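Local coordinates for spermidine N(1)-acetyltransferase (Thermoplasma acidophilum, PDB 3K9U), which transfers an acetyl group from acetyl-CoA to polyamines such as spermidine, protecting the cell against polyamine toxicity, at residues 19-28 / 92-100; 8-17 / 47-58. All coordinates share one frame; numbering follows the deposited sequence.

Contact 1 of 2, residues 19-28 / 92-100; sequences VARESWKWTY and LYLKPEYTH. With NI (nickel (II) ion), chain D; ACO (acetyl coenzyme *a), chain G.
Two hydrogen bonds join helix 19-27 and Tyr28 to segment 92-100. Ser23 OG, anti to the backbone N (chi1 -163°), donates to Leu94 O at 2.7 Å from above the carbonyl plane. Just after the helix, Tyr28 OH and Tyr93 OH share a 2.7 Å hydrogen bond, the Tyr93 oxygen in plane at the Tyr28 ring edge.

Aromatic packing forms two patches. In one, Trp24 CD1 sits over one face of the Tyr93 ring, the planes inclined at 35°, and Trp24 stacks on Trp40. In the other, Pro96 lies over Trp26 in a CH-pi contact, its CB 3.8 Å from the five-membered ring's centroid, close to the normal, while Trp26 NE1 bonds to Glu97 O of the second subunit.

Glu22 and Lys95 run side by side, but Glu22 OE2 and Lys95 NZ are 4.0 Å apart, beyond a salt bridge; Lys95 NZ forms one, weak as a hydrogen bond, with Glu97 OE2.

Acetyl-CoA is held from both segments: Trp26 meets ACO C7P with its ring edge, while the 92-100 backbone supplies hydrogen bonds. Leu92 O accepts from ACO N4P at 2.7 Å; Leu94 N donates to ACO O9P at 3.0 Å. His100 N reaches ACO O4A almost straight (174°), and His100 NE2 binds nickel with His100 of the second subunit. The Leu94 peptide groups thus serve helix and cofactor alike, fixing the pantetheine against strand 86-94 as in other GNAT enzymes.

Contact 2 of 2, residues 8-17 / 47-58; sequences LSIEDLETLI and KEKLLNEIVRSQ
Leu13 is the knob of this helix-helix contact, set in a hole formed by Lys47, Leu50, Leu51 and Ile54. Its CG stands anti to the backbone N (chi1 177°), and the two methyls divide the hole between them: CD1 approaches Leu50 CB to 3.6 Å, whereas CD2 faces Leu51 CG at 3.8 Å. One turn further along helix 13-27, Ile17 crosses Leu50 obliquely, its CG1 only 3.5 Å from Leu50 CD1, tighter than usual van der Waals packing. Leu16 and Ile54 meet tip to tip through Leu16 CD2 and Ile54 CD1, and Leu16 also rests on Leu74 and Phe77 of strand 73-83, so the apolar layer continues onto the sheet.

Outward from this centre, Ile54 CG2 presses on the backbone of Ser9, 3.6 Å from Ser9 C, and Ile10 CB touches Leu51 CD2. The aliphatic part of Lys47 borders the other end, its CG lying against both Leu13 and Ile17.

The polar edge lies where segment 8-17 begins. Gln58 NE2 donates to Leu8 O at 2.8 Å with an N-H...O angle of 154°; the donor lies in the carbonyl plane and the acceptor near the plane of the Gln58 amide. A water donates to Ser57 OG and only weakly to the same Leu8 oxygen. Ser57 OG in turn donates to Ile54 O, while Asp12 OD2 accepts from Ser9 N at 2.9 Å and holds the turn ahead of helix 13-27.

The axes of helix 13-17 and helix 47-58 are inclined at 114° and 10.4 Å apart at their closest. The chemistry is therefore chiefly hydrophobic interlocking, with one direct hydrogen bond tying Gln58 to the chain just after strand 3-7.

How the contacts relate
Both contacts use helix 13-27: contact 2 engages its beginning and the turn before it, and contact 1 its later turns, with centres about 18 Å apart. Along the chain the segments alternate, 8-17, 19-28, 47-58 and 92-100, so the two pairings cross. Segments 8-17 and 19-28 are consecutive parts of one region, and the contacts do not otherwise touch. Contact 2 packs the helix against helix 47-59 away from the cofactor, with the side chain of Leu16 about 12 Å from the bound acetyl-CoA; contact 1 sets it across the end of strand 86-94 in the mixed sheet. One helix thereby connects helix 47-59 to the cofactor site and the nickel-bridged subunit interface.

Contact 1 of 2, residues 19-28 / 92-100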
loop_
_atom_site.group_PDB
_atom_site.type_symbol
_atom_site.label_atom_id
_atom_site.label_comp_id
_atom_site.label_asym_id
_atom_site.label_seq_id
_atom_site.Cartn_x
_atom_site.Cartn_y
_atom_site.Cartn_z
ATOM N N VAL A 19 -7.102 12.752 -3.919
ATOM C CA VAL A 19 -5.933 12.211 -3.272
ATOM C C VAL A 19 -6.056 12.333 -1.729
ATOM O O VAL A 19 -5.966 11.326 -0.988
ATOM C CB VAL A 19 -4.672 12.971 -3.766
ATOM C CG1 VAL A 19 -3.459 12.617 -2.945
ATOM C CG2 VAL A 19 -4.426 12.703 -5.272
ATOM N N ALA A 20 -6.273 13.558 -1.260
ATOM C CA ALA A 20 -6.479 13.840 0.155
ATOM C C ALA A 20 -7.549 12.933 0.703
ATOM O O ALA A 20 -7.351 12.248 1.727
ATOM C CB ALA A 20 -6.900 15.273 0.349
ATOM N N ARG A 21 -8.689 12.911 0.020
ATOM C CA ARG A 21 -9.802 12.139 0.526
ATOM C C ARG A 21 -9.361 10.684 0.729
ATOM O O ARG A 21 -9.606 10.112 1.790
ATOM C CB ARG A 21 -11.019 12.192 -0.404
ATOM C CG ARG A 21 -12.219 11.411 0.172
ATOM C CD ARG A 21 -13.314 11.108 -0.873
ATOM N NE ARG A 21 -13.648 12.301 -1.635
ATOM C CZ ARG A 21 -14.373 13.304 -1.169
ATOM N NH1 ARG A 21 -14.888 13.255 0.055
ATOM N NH2 ARG A 21 -14.608 14.352 -1.949
ATOM N N GLU A 22 -8.727 10.105 -0.297
ATOM C CA GLU A 22 -8.380 8.678 -0.274
ATOM C C GLU A 22 -7.296 8.421 0.750
ATOM O O GLU A 22 -7.307 7.423 1.441
ATOM C CB GLU A 22 -7.896 8.184 -1.650
ATOM C CG GLU A 22 -9.010 8.021 -2.668
ATOM C CD GLU A 22 -8.508 7.394 -3.973
ATOM O OE1 GLU A 22 -8.625 8.072 -5.018
ATOM O OE2 GLU A 22 -7.979 6.240 -3.942
ATOM N N SER A 23 -6.358 9.346 0.856
ATOM C CA SER A 23 -5.262 9.148 1.798
ATOM C C SER A 23 -5.761 9.228 3.251
ATOM O O SER A 23 -5.381 8.413 4.088
ATOM C CB SER A 23 -4.148 10.142 1.526
ATOM O OG SER A 23 -2.947 9.723 2.139
ATOM N N TRP A 24 -6.645 10.168 3.534
ATOM C CA TRP A 24 -7.128 10.340 4.907
ATOM C C TRP A 24 -7.958 9.121 5.315
ATOM O O TRP A 24 -7.811 8.624 6.421
ATOM C CB TRP A 24 -7.965 11.638 5.063
ATOM C CG TRP A 24 -7.231 12.757 5.699
ATOM C CD1 TRP A 24 -6.224 13.499 5.145
ATOM C CD2 TRP A 24 -7.414 13.257 7.032
ATOM N NE1 TRP A 24 -5.764 14.431 6.061
ATOM C CE2 TRP A 24 -6.477 14.297 7.225
ATOM C CE3 TRP A 24 -8.269 12.915 8.090
ATOM C CZ2 TRP A 24 -6.388 15.019 8.434
ATOM C CZ3 TRP A 24 -8.175 13.622 9.304
ATOM C CH2 TRP A 24 -7.247 14.661 9.462
ATOM N N LYS A 25 -8.817 8.628 4.422
ATOM C CA LYS A 25 -9.696 7.494 4.786
ATOM C C LYS A 25 -8.873 6.236 5.067
ATOM O O LYS A 25 -9.210 5.419 5.954
ATOM C CB LYS A 25 -10.737 7.200 3.702
ATOM C CG LYS A 25 -11.862 8.230 3.592
ATOM C CD LYS A 25 -12.815 7.792 2.500
ATOM C CE LYS A 25 -14.078 8.601 2.456
ATOM N NZ LYS A 25 -14.826 8.344 1.177
ATOM N N TRP A 26 -7.802 6.082 4.299
ATOM C CA TRP A 26 -6.915 4.938 4.456
ATOM C C TRP A 26 -5.986 5.115 5.679
ATOM O O TRP A 26 -5.949 4.246 6.516
ATOM C CB TRP A 26 -6.087 4.737 3.202
ATOM C CG TRP A 26 -5.068 3.608 3.318
ATOM C CD1 TRP A 26 -5.322 2.259 3.233
ATOM C CD2 TRP A 26 -3.650 3.729 3.523
ATOM N NE1 TRP A 26 -4.143 1.545 3.348
ATOM C CE2 TRP A 26 -3.114 2.420 3.554
ATOM C CE3 TRP A 26 -2.777 4.813 3.656
ATOM C CZ2 TRP A 26 -1.756 2.173 3.696
ATOM C CZ3 TRP A 26 -1.408 4.556 3.823
ATOM C CH2 TRP A 26 -0.926 3.244 3.836
ATOM N N THR A 27 -5.273 6.237 5.779
ATOM C CA THR A 27 -4.318 6.460 6.879
ATOM C C THR A 27 -4.937 6.515 8.270
ATOM O O THR A 27 -4.342 6.091 9.230
ATOM C CB THR A 27 -3.590 7.802 6.751
ATOM O OG1 THR A 27 -3.242 8.051 5.381
ATOM C CG2 THR A 27 -2.318 7.778 7.613
ATOM N N TYR A 28 -6.134 7.076 8.387
ATOM C CA TYR A 28 -6.726 7.263 9.695
ATOM C C TYR A 28 -7.860 6.271 9.996
ATOM O O TYR A 28 -8.635 6.468 10.937
ATOM C CB TYR A 28 -7.175 8.713 9.811
ATOM C CG TYR A 28 -6.022 9.707 9.691
ATOM C CD1 TYR A 28 -5.152 9.901 10.735
ATOM C CD2 TYR A 28 -5.851 10.489 8.552
ATOM C CE1 TYR A 28 -4.098 10.811 10.653
ATOM C CE2 TYR A 28 -4.785 11.407 8.449
ATOM C CZ TYR A 28 -3.914 11.552 9.517
ATOM O OH TYR A 28 -2.863 12.433 9.463
ATOM N N LEU A 92 1.571 15.960 4.265
ATOM C CA LEU A 92 2.190 15.055 3.296
ATOM C C LEU A 92 1.373 13.801 3.152
ATOM O O LEU A 92 1.329 12.974 4.064
ATOM C CB LEU A 92 3.612 14.684 3.736
ATOM C CG LEU A 92 4.413 13.678 2.927
ATOM C CD1 LEU A 92 4.480 14.126 1.523
ATOM C CD2 LEU A 92 5.817 13.533 3.503
ATOM N N TYR A 93 0.749 13.661 1.990
ATOM C CA TYR A 93 -0.203 12.591 1.747
ATOM C C TYR A 93 -0.067 12.074 0.318
ATOM O O TYR A 93 -0.017 12.866 -0.612
ATOM C CB TYR A 93 -1.645 13.089 1.987
ATOM C CG TYR A 93 -1.949 13.399 3.430
ATOM C CD1 TYR A 93 -2.300 12.389 4.316
ATOM C CD2 TYR A 93 -1.844 14.695 3.923
ATOM C CE1 TYR A 93 -2.551 12.653 5.640
ATOM C CE2 TYR A 93 -2.098 14.973 5.256
ATOM C CZ TYR A 93 -2.463 13.954 6.104
ATOM O OH TYR A 93 -2.718 14.215 7.426
ATOM N N LEU A 94 -0.017 10.748 0.169
ATOM C CA LEU A 94 -0.073 10.069 -1.115
ATOM C C LEU A 94 -1.334 9.211 -1.180
ATOM O O LEU A 94 -1.836 8.760 -0.130
ATOM C CB LEU A 94 1.093 9.109 -1.260
ATOM C CG LEU A 94 2.486 9.669 -1.004
ATOM C CD1 LEU A 94 3.593 8.557 -1.181
ATOM C CD2 LEU A 94 2.720 10.875 -1.914
ATOM N N LYS A 95 -1.781 8.923 -2.410
ATOM C CA LYS A 95 -2.725 7.840 -2.654
ATOM C C LYS A 95 -2.153 6.561 -2.082
ATOM O O LYS A 95 -0.979 6.256 -2.312
ATOM C CB LYS A 95 -2.968 7.611 -4.145
ATOM C CG LYS A 95 -3.978 8.515 -4.799
ATOM C CD LYS A 95 -4.348 8.003 -6.254
ATOM C CE LYS A 95 -5.517 6.941 -6.348
ATOM N NZ LYS A 95 -5.106 5.494 -6.641
ATOM N N PRO A 96 -2.985 5.778 -1.370
ATOM C CA PRO A 96 -2.472 4.581 -0.672
ATOM C C PRO A 96 -1.719 3.612 -1.551
ATOM O O PRO A 96 -0.706 3.031 -1.124
ATOM C CB PRO A 96 -3.732 3.931 -0.113
ATOM C CG PRO A 96 -4.684 5.124 0.063
ATOM C CD PRO A 96 -4.400 6.058 -1.053
ATOM N N GLU A 97 -2.177 3.441 -2.779
ATOM C CA GLU A 97 -1.570 2.446 -3.663
ATOM C C GLU A 97 -0.233 2.931 -4.258
ATOM O O GLU A 97 0.438 2.150 -4.911
ATOM C CB GLU A 97 -2.563 1.902 -4.739
ATOM C CG GLU A 97 -3.508 2.909 -5.353
ATOM C CD GLU A 97 -4.788 3.132 -4.507
ATOM O OE1 GLU A 97 -5.642 2.195 -4.443
ATOM O OE2 GLU A 97 -4.940 4.230 -3.913
ATOM N N TYR A 98 0.122 4.200 -4.011
ATOM C CA TYR A 98 1.393 4.785 -4.418
ATOM C C TYR A 98 2.367 4.936 -3.248
ATOM O O TYR A 98 3.439 5.467 -3.452
ATOM C CB TYR A 98 1.176 6.163 -5.077
ATOM C CG TYR A 98 0.634 6.020 -6.477
ATOM C CD1 TYR A 98 1.504 5.926 -7.563
ATOM C CD2 TYR A 98 -0.733 5.885 -6.721
ATOM C CE1 TYR A 98 1.025 5.746 -8.873
ATOM C CE2 TYR A 98 -1.219 5.694 -8.044
ATOM C CZ TYR A 98 -0.321 5.639 -9.096
ATOM O OH TYR A 98 -0.724 5.468 -10.384
ATOM N N THR A 99 2.002 4.446 -2.050
ATOM C CA THR A 99 2.910 4.484 -0.890
ATOM C C THR A 99 3.955 3.382 -0.994
ATOM O O THR A 99 3.798 2.477 -1.773
ATOM C CB THR A 99 2.178 4.292 0.450
ATOM O OG1 THR A 99 1.511 3.010 0.461
ATOM C CG2 THR A 99 1.155 5.457 0.696
ATOM N N HIS A 100 5.033 3.528 -0.215
ATOM C CA HIS A 100 6.107 2.534 -0.086
ATOM C C HIS A 100 6.940 2.390 -1.373
ATOM O O HIS A 100 7.509 1.326 -1.626
ATOM C CB HIS A 100 5.552 1.161 0.388
ATOM C CG HIS A 100 6.506 0.352 1.246
ATOM N ND1 HIS A 100 7.782 0.028 0.844
ATOM C CD2 HIS A 100 6.327 -0.261 2.452
ATOM C CE1 HIS A 100 8.369 -0.716 1.780
ATOM N NE2 HIS A 100 7.501 -0.927 2.757
HETATM NI NI NI D . 7.738 -1.741 4.630
HETATM N N1A ACO G . 2.404 0.444 4.962
HETATM C C2A ACO G . 3.168 0.538 6.077
HETATM N N3A ACO G . 4.216 1.376 6.166
HETATM C C4A ACO G . 4.542 2.204 5.156
HETATM C C5A ACO G . 3.734 2.131 3.942
HETATM C C6A ACO G . 2.603 1.190 3.894
HETATM N N6A ACO G . 1.816 1.065 2.797
HETATM N N7A ACO G . 4.241 3.012 3.098
HETATM C C8A ACO G . 5.289 3.590 3.705
HETATM N N9A ACO G . 5.469 3.133 4.953
HETATM C C1B ACO G . 6.579 3.577 5.857
HETATM C C2B ACO G . 7.460 2.445 6.389
HETATM O O2B ACO G . 8.086 2.804 7.649
HETATM C C3B ACO G . 8.521 2.281 5.341
HETATM O O3B ACO G . 9.717 1.689 5.882
HETATM P P3B ACO G . 9.874 0.071 5.726
HETATM O O7A ACO G . 10.286 -0.068 4.316
HETATM O O8A ACO G . 8.487 -0.477 6.042
HETATM O O9A ACO G . 10.929 -0.198 6.786
HETATM C C4B ACO G . 8.679 3.679 4.770
HETATM O O4B ACO G . 7.496 4.403 5.135
HETATM C C5B ACO G . 8.838 3.706 3.265
HETATM O O5B ACO G . 9.411 4.943 2.817
HETATM P P1A ACO G . 8.862 5.686 1.497
HETATM O O1A ACO G . 8.639 4.677 0.379
HETATM O O2A ACO G . 9.714 6.894 1.211
HETATM O O3A ACO G . 7.422 6.172 2.072
HETATM P P2A ACO G . 6.232 6.741 1.123
HETATM O O4A ACO G . 5.079 5.777 1.278
HETATM O O5A ACO G . 6.767 7.117 -0.254
HETATM O O6A ACO G . 5.848 8.099 1.852
HETATM C CBP ACO G . 4.194 8.671 3.474
HETATM C CCP ACO G . 5.603 8.151 3.253
HETATM C CDP ACO G . 3.934 8.813 4.961
HETATM C CEP ACO G . 4.126 10.054 2.832
HETATM C CAP ACO G . 3.155 7.737 2.810
HETATM O OAP ACO G . 3.284 6.385 3.267
HETATM C C9P ACO G . 1.732 8.177 3.015
HETATM O O9P ACO G . 1.264 9.045 2.300
HETATM N N8P ACO G . 1.076 7.603 3.994
HETATM C C7P ACO G . -0.270 7.955 4.388
HETATM C C6P ACO G . -0.453 9.396 4.837
HETATM C C5P ACO G . 0.414 9.818 6.004
HETATM O O5P ACO G . 0.585 9.109 6.985
HETATM N N4P ACO G . 0.943 11.042 5.923
HETATM C C3P ACO G . 1.694 11.637 7.027
HETATM C C2P ACO G . 0.757 12.442 7.915
HETATM S S1P ACO G . 1.627 13.417 9.105
HETATM C C ACO G . 1.765 14.935 8.371
HETATM O O ACO G . 1.189 15.124 7.306
HETATM C CH3 ACO G . 2.554 16.052 9.028
#

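Contact 2 of 2, residues 8-17 / 47-58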
loop_
_atom_site.group_PDB
_atom_site.type_symbol
_atom_site.label_atom_id
_atom_site.label_comp_id
_atom_site.label_asym_id
_atom_site.label_seq_id
_atom_site.Cartn_x
_atom_site.Cartn_y
_atom_site.Cartn_z
ATOM N N LEU A 8 1.988 23.120 -7.288
ATOM C CA LEU A 8 0.595 22.877 -7.623
ATOM C C LEU A 8 0.005 24.128 -8.235
ATOM O O LEU A 8 0.487 25.233 -7.980
ATOM C CB LEU A 8 -0.183 22.477 -6.385
ATOM C CG LEU A 8 0.251 21.097 -5.897
ATOM C CD1 LEU A 8 -0.087 20.922 -4.423
ATOM C CD2 LEU A 8 -0.383 20.038 -6.764
ATOM N N SER A 9 -1.018 23.952 -9.057
ATOM C CA SER A 9 -1.673 25.065 -9.698
ATOM C C SER A 9 -3.155 24.767 -9.654
ATOM O O SER A 9 -3.556 23.665 -9.220
ATOM C CB SER A 9 -1.175 25.249 -11.145
ATOM O OG SER A 9 -1.792 24.309 -12.007
ATOM N N ILE A 10 -3.970 25.735 -10.080
ATOM C CA ILE A 10 -5.409 25.616 -9.829
ATOM C C ILE A 10 -6.040 24.454 -10.631
ATOM O O ILE A 10 -7.058 23.895 -10.227
ATOM C CB ILE A 10 -6.194 26.955 -10.042
ATOM C CG1 ILE A 10 -6.644 27.132 -11.486
ATOM C CG2 ILE A 10 -5.388 28.185 -9.564
ATOM C CD1 ILE A 10 -7.360 28.452 -11.678
ATOM N N GLU A 11 -5.437 24.079 -11.749
ATOM C CA GLU A 11 -5.912 22.907 -12.506
ATOM C C GLU A 11 -5.733 21.592 -11.731
ATOM O O GLU A 11 -6.365 20.597 -12.056
ATOM C CB GLU A 11 -5.250 22.802 -13.885
ATOM C CG GLU A 11 -3.812 23.246 -13.922
ATOM C CD GLU A 11 -3.035 22.712 -15.106
ATOM O OE1 GLU A 11 -3.577 22.674 -16.241
ATOM O OE2 GLU A 11 -1.856 22.346 -14.886
ATOM N N ASP A 12 -4.905 21.600 -10.690
ATOM C CA ASP A 12 -4.734 20.421 -9.853
ATOM C C ASP A 12 -5.833 20.280 -8.797
ATOM O O ASP A 12 -5.824 19.327 -8.033
ATOM C CB ASP A 12 -3.352 20.436 -9.184
ATOM C CG ASP A 12 -2.218 20.442 -10.196
ATOM O OD1 ASP A 12 -2.248 19.613 -11.137
ATOM O OD2 ASP A 12 -1.296 21.280 -10.067
ATOM N N LEU A 13 -6.789 21.195 -8.762
ATOM C CA LEU A 13 -7.698 21.285 -7.619
ATOM C C LEU A 13 -8.529 20.031 -7.345
ATOM O O LEU A 13 -8.566 19.520 -6.206
ATOM C CB LEU A 13 -8.644 22.483 -7.788
ATOM C CG LEU A 13 -9.692 22.630 -6.684
ATOM C CD1 LEU A 13 -9.043 23.124 -5.408
ATOM C CD2 LEU A 13 -10.769 23.567 -7.156
ATOM N N GLU A 14 -9.219 19.549 -8.366
ATOM C CA GLU A 14 -10.174 18.465 -8.172
ATOM C C GLU A 14 -9.445 17.156 -7.830
ATOM O O GLU A 14 -9.918 16.372 -7.001
ATOM C CB GLU A 14 -11.078 18.301 -9.408
ATOM C CG GLU A 14 -11.985 19.565 -9.731
ATOM C CD GLU A 14 -11.239 20.748 -10.413
ATOM O OE1 GLU A 14 -9.995 20.691 -10.596
ATOM O OE2 GLU A 14 -11.906 21.749 -10.768
ATOM N N THR A 15 -8.295 16.922 -8.460
ATOM C CA THR A 15 -7.566 15.680 -8.232
ATOM C C THR A 15 -6.914 15.735 -6.835
ATOM O O THR A 15 -6.879 14.733 -6.105
ATOM C CB THR A 15 -6.582 15.351 -9.397
ATOM O OG1 THR A 15 -5.617 16.390 -9.529
ATOM C CG2 THR A 15 -7.321 15.238 -10.736
ATOM N N LEU A 16 -6.485 16.925 -6.425
ATOM C CA LEU A 16 -5.950 17.123 -5.065
ATOM C C LEU A 16 -6.960 16.740 -3.954
ATOM O O LEU A 16 -6.605 16.034 -2.989
ATOM C CB LEU A 16 -5.443 18.547 -4.903
ATOM C CG LEU A 16 -4.661 18.892 -3.621
ATOM C CD1 LEU A 16 -3.313 18.242 -3.597
ATOM C CD2 LEU A 16 -4.486 20.393 -3.541
ATOM N N ILE A 17 -8.225 17.117 -4.131
ATOM C CA ILE A 17 -9.272 16.724 -3.181
ATOM C C ILE A 17 -9.416 15.206 -3.119
ATOM O O ILE A 17 -9.569 14.647 -2.037
ATOM C CB ILE A 17 -10.598 17.361 -3.512
ATOM C CG1 ILE A 17 -10.503 18.892 -3.409
ATOM C CG2 ILE A 17 -11.754 16.848 -2.588
ATOM C CD1 ILE A 17 -11.761 19.573 -4.009
ATOM N N LYS A 47 -13.349 23.036 -2.282
ATOM C CA LYS A 47 -12.838 23.768 -3.446
ATOM C C LYS A 47 -12.347 25.201 -3.081
ATOM O O LYS A 47 -11.265 25.604 -3.485
ATOM C CB LYS A 47 -13.907 23.879 -4.541
ATOM C CG LYS A 47 -14.126 22.549 -5.293
ATOM C CD LYS A 47 -15.095 22.678 -6.495
ATOM C CE LYS A 47 -15.107 21.410 -7.350
ATOM N NZ LYS A 47 -15.991 20.290 -6.850
ATOM N N GLU A 48 -13.142 25.952 -2.335
ATOM C CA GLU A 48 -12.827 27.358 -2.154
ATOM C C GLU A 48 -11.573 27.509 -1.287
ATOM O O GLU A 48 -10.662 28.266 -1.620
ATOM C CB GLU A 48 -13.997 28.115 -1.545
ATOM C CG GLU A 48 -15.147 28.330 -2.485
ATOM C CD GLU A 48 -15.829 27.033 -2.887
ATOM O OE1 GLU A 48 -15.889 26.109 -2.054
ATOM O OE2 GLU A 48 -16.293 26.939 -4.038
ATOM N N LYS A 49 -11.519 26.750 -0.203
ATOM C CA LYS A 49 -10.426 26.836 0.741
ATOM C C LYS A 49 -9.117 26.407 0.094
ATOM O O LYS A 49 -8.112 27.120 0.229
ATOM C CB LYS A 49 -10.716 25.999 1.982
ATOM C CG LYS A 49 -9.686 26.169 3.123
ATOM C CD LYS A 49 -10.248 25.620 4.483
ATOM C CE LYS A 49 -9.911 26.563 5.667
ATOM N NZ LYS A 49 -10.471 27.992 5.562
ATOM N N LEU A 50 -9.115 25.264 -0.611
ATOM C CA LEU A 50 -7.886 24.822 -1.313
ATOM C C LEU A 50 -7.410 25.791 -2.415
ATOM O O LEU A 50 -6.214 26.030 -2.563
ATOM C CB LEU A 50 -8.057 23.445 -1.964
ATOM C CG LEU A 50 -7.970 22.242 -1.053
ATOM C CD1 LEU A 50 -8.192 20.990 -1.910
ATOM C CD2 LEU A 50 -6.601 22.230 -0.262
ATOM N N LEU A 51 -8.345 26.296 -3.211
ATOM C CA LEU A 51 -8.022 27.275 -4.236
ATOM C C LEU A 51 -7.220 28.460 -3.663
ATOM O O LEU A 51 -6.184 28.865 -4.209
ATOM C CB LEU A 51 -9.311 27.803 -4.872
ATOM C CG LEU A 51 -9.818 27.083 -6.109
ATOM C CD1 LEU A 51 -11.212 27.656 -6.578
ATOM C CD2 LEU A 51 -8.746 27.188 -7.224
ATOM N N ASN A 52 -7.729 29.013 -2.564
ATOM C CA ASN A 52 -7.075 30.126 -1.889
ATOM C C ASN A 52 -5.678 29.719 -1.460
ATOM O O ASN A 52 -4.731 30.496 -1.640
ATOM C CB ASN A 52 -7.902 30.603 -0.690
ATOM C CG ASN A 52 -7.341 31.858 -0.038
ATOM O OD1 ASN A 52 -7.087 32.875 -0.701
ATOM N ND2 ASN A 52 -7.181 31.808 1.281
ATOM N N GLU A 53 -5.535 28.494 -0.937
ATOM C CA GLU A 53 -4.211 28.025 -0.485
ATOM C C GLU A 53 -3.250 27.835 -1.644
ATOM O O GLU A 53 -2.085 28.202 -1.551
ATOM C CB GLU A 53 -4.304 26.723 0.304
ATOM C CG GLU A 53 -4.910 26.887 1.713
ATOM C CD GLU A 53 -5.373 25.537 2.301
ATOM O OE1 GLU A 53 -5.453 24.550 1.549
ATOM O OE2 GLU A 53 -5.668 25.455 3.498
ATOM N N ILE A 54 -3.760 27.260 -2.738
ATOM C CA ILE A 54 -2.970 27.089 -3.948
ATOM C C ILE A 54 -2.515 28.452 -4.467
ATOM O O ILE A 54 -1.337 28.591 -4.811
ATOM C CB ILE A 54 -3.765 26.303 -5.033
ATOM C CG1 ILE A 54 -3.992 24.842 -4.596
ATOM C CG2 ILE A 54 -3.073 26.339 -6.392
ATOM C CD1 ILE A 54 -4.889 24.028 -5.582
ATOM N N VAL A 55 -3.410 29.457 -4.515
ATOM C CA VAL A 55 -3.024 30.780 -5.032
ATOM C C VAL A 55 -1.993 31.459 -4.141
ATOM O O VAL A 55 -1.038 32.040 -4.645
ATOM C CB VAL A 55 -4.225 31.740 -5.287
ATOM C CG1 VAL A 55 -3.737 33.170 -5.772
ATOM C CG2 VAL A 55 -5.173 31.127 -6.311
ATOM N N ARG A 56 -2.181 31.361 -2.825
ATOM C CA ARG A 56 -1.208 31.877 -1.851
ATOM C C ARG A 56 0.163 31.266 -2.084
ATOM O O ARG A 56 1.172 31.982 -2.104
ATOM C CB ARG A 56 -1.643 31.572 -0.400
ATOM C CG ARG A 56 -2.695 32.555 0.128
ATOM C CD ARG A 56 -3.257 32.138 1.487
ATOM N NE ARG A 56 -2.236 32.183 2.538
ATOM C CZ ARG A 56 -1.764 31.130 3.223
ATOM N NH1 ARG A 56 -2.207 29.875 3.026
ATOM N NH2 ARG A 56 -0.818 31.342 4.149
ATOM N N SER A 57 0.181 29.943 -2.266
ATOM C CA SER A 57 1.424 29.211 -2.463
ATOM C C SER A 57 2.181 29.651 -3.720
ATOM O O SER A 57 3.359 29.373 -3.862
ATOM C CB SER A 57 1.145 27.708 -2.543
ATOM O OG SER A 57 0.830 27.309 -3.871
ATOM N N GLN A 58 1.502 30.346 -4.624
ATOM C CA GLN A 58 2.065 30.694 -5.910
ATOM C C GLN A 58 2.938 31.931 -5.798
ATOM O O GLN A 58 3.954 32.035 -6.476
ATOM C CB GLN A 58 0.943 30.982 -6.907
ATOM C CG GLN A 58 1.130 30.328 -8.253
ATOM C CD GLN A 58 0.404 29.018 -8.351
ATOM O OE1 GLN A 58 -0.828 28.986 -8.441
ATOM N NE2 GLN A 58 1.151 27.925 -8.362
HETATM O O HOH W 1 2.522 25.964 -5.377
#